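Local atomic coordinates of oligopeptide-binding protein oppA (Lactococcus lactis, PDB entry 3DRF), a protein that captures oligopeptides in a voluminous cavity between closing lobes and serves the OppABCDF ABC transporter in their uptake. Residues Q48-L53 with D207-S211. Numbering follows the deposited sequence.
Sequences QWLSGL and DLASS
Leu208 reaches across to Leu50 and Leu53 chiefly through its CD2 methyl, which lies 3.7 Å from Leu50 CD1 and 4.1 Å from Leu53 CD1. Leu208 CG stands anti to the backbone N (chi1 -174°), carrying the branch out from the turn toward the two leucines, and the Leu208 side chain crosses that of Leu50 at about a right angle. The Leu50-Leu208 pair is the tight, buried part of the contact, closed further by Leu200 of helix 197-200, which touches both. Leu53, partly exposed, leads to the solvent side, where its CD1 lies against the exposed Ala209, 4.1 Å from both CA and CB of that residue.

Beside the leucines, the Gln48 amide works in two directions. Its OE1 accepts the backbone N-H of Leu50 at 3.0 Å, in the carbonyl plane and on a lone pair, while NE2 comes within 3.1 Å of Ala209 O and is hydrogen-bonded to Thr214 OG1, which also bonds Leu208 O. The bend at chi2 (42°) turns OE1 back to its own loop and NE2 toward 207-211. With an alanine in place of Gln48, the Leu50 N-H is likely to lose its acceptor and Thr214 OG1 its link to the 48-53 loop, with a gap opened beside Ala209. Two loops are thus joined, one following strand 34-40 and the other carrying a type I beta turn from Leu208 to Ser211, as local packing within the two-lobed, Venus-flytrap fold of the family 5 solute-binding proteins.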
loop_
_atom_site.group_PDB
_atom_site.type_symbol
_atom_site.label_atom_id
_atom_site.label_comp_id
_atom_site.label_asym_id
_atom_site.label_seq_id
_atom_site.Cartn_x
_atom_site.Cartn_y
_atom_site.Cartn_z
ATOM N N GLN A 48 -3.536 7.141 -12.725
ATOM C CA GLN A 48 -2.971 8.336 -12.014
ATOM C C GLN A 48 -1.464 8.171 -12.001
ATOM O O GLN A 48 -0.931 7.335 -11.324
ATOM C CB GLN A 48 -3.525 8.445 -10.580
ATOM C CG GLN A 48 -2.944 9.682 -9.808
ATOM C CD GLN A 48 -2.883 10.936 -10.707
ATOM O OE1 GLN A 48 -1.856 11.387 -11.055
ATOM N NE2 GLN A 48 -4.042 11.482 -11.018
ATOM N N TRP A 49 -0.794 8.981 -12.809
ATOM C CA TRP A 49 0.645 8.790 -13.032
ATOM C C TRP A 49 1.526 9.459 -11.987
ATOM O O TRP A 49 2.695 9.222 -11.926
ATOM C CB TRP A 49 1.003 9.275 -14.479
ATOM C CG TRP A 49 0.347 8.347 -15.551
ATOM C CD1 TRP A 49 -0.875 8.487 -16.091
ATOM C CD2 TRP A 49 0.908 7.144 -16.089
ATOM N NE1 TRP A 49 -1.105 7.450 -16.968
ATOM C CE2 TRP A 49 -0.021 6.622 -16.992
ATOM C CE3 TRP A 49 2.141 6.464 -15.910
ATOM C CZ2 TRP A 49 0.218 5.445 -17.740
ATOM C CZ3 TRP A 49 2.355 5.279 -16.623
ATOM C CH2 TRP A 49 1.383 4.784 -17.531
ATOM N N LEU A 50 0.899 10.277 -11.150
ATOM C CA LEU A 50 1.618 10.930 -10.018
ATOM C C LEU A 50 1.452 10.097 -8.756
ATOM O O LEU A 50 0.391 9.859 -8.303
ATOM C CB LEU A 50 1.065 12.354 -9.749
ATOM C CG LEU A 50 1.137 13.375 -10.908
ATOM C CD1 LEU A 50 0.668 14.737 -10.404
ATOM C CD2 LEU A 50 2.594 13.484 -11.507
ATOM N N SER A 51 2.617 9.619 -8.283
ATOM C CA SER A 51 2.635 8.759 -7.091
ATOM C C SER A 51 1.859 9.362 -5.931
ATOM O O SER A 51 1.071 8.675 -5.279
ATOM C CB SER A 51 4.080 8.478 -6.669
ATOM O OG SER A 51 4.163 7.563 -5.598
ATOM N N GLY A 52 2.043 10.648 -5.678
ATOM C CA GLY A 52 1.460 11.284 -4.511
ATOM C C GLY A 52 -0.055 11.248 -4.526
ATOM O O GLY A 52 -0.699 11.315 -3.479
ATOM N N LEU A 53 -0.671 11.180 -5.707
ATOM C CA LEU A 53 -2.132 11.229 -5.823
ATOM C C LEU A 53 -2.783 9.840 -6.061
ATOM O O LEU A 53 -3.954 9.751 -6.242
ATOM C CB LEU A 53 -2.512 12.134 -7.014
ATOM C CG LEU A 53 -1.908 13.581 -6.953
ATOM C CD1 LEU A 53 -2.494 14.468 -8.092
ATOM C CD2 LEU A 53 -2.166 14.280 -5.578
ATOM N N ASP A 207 -7.785 20.507 -9.709
ATOM C CA ASP A 207 -8.114 19.823 -10.995
ATOM C C ASP A 207 -7.001 18.800 -11.413
ATOM O O ASP A 207 -7.127 18.133 -12.363
ATOM C CB ASP A 207 -8.209 20.879 -12.130
ATOM C CG ASP A 207 -9.365 21.903 -11.969
ATOM O OD1 ASP A 207 -10.286 21.559 -11.328
ATOM O OD2 ASP A 207 -9.219 22.966 -12.573
ATOM N N LEU A 208 -5.922 18.749 -10.667
ATOM C CA LEU A 208 -4.761 17.982 -11.156
ATOM C C LEU A 208 -4.989 16.477 -11.270
ATOM O O LEU A 208 -4.627 15.908 -12.226
ATOM C CB LEU A 208 -3.510 18.282 -10.304
ATOM C CG LEU A 208 -2.200 17.637 -10.841
ATOM C CD1 LEU A 208 -1.840 18.155 -12.256
ATOM C CD2 LEU A 208 -1.036 17.922 -9.844
ATOM N N ALA A 209 -5.662 15.900 -10.298
ATOM C CA ALA A 209 -5.893 14.435 -10.298
ATOM C C ALA A 209 -6.785 14.003 -11.450
ATOM O O ALA A 209 -6.678 12.882 -11.892
ATOM C CB ALA A 209 -6.523 14.014 -8.960
ATOM N N SER A 210 -7.709 14.873 -11.856
ATOM C CA SER A 210 -8.640 14.536 -12.945
ATOM C C SER A 210 -8.227 15.118 -14.301
ATOM O O SER A 210 -8.959 14.985 -15.286
ATOM C CB SER A 210 -10.052 15.015 -12.601
ATOM O OG SER A 210 -10.091 16.425 -12.476
ATOM N N SER A 211 -7.085 15.773 -14.349
ATOM C CA SER A 211 -6.609 16.328 -15.613
ATOM C C SER A 211 -6.149 15.200 -16.584
ATOM O O SER A 211 -5.563 14.246 -16.156
ATOM C CB SER A 211 -5.397 17.271 -15.344
ATOM O OG SER A 211 -4.768 17.695 -16.583
#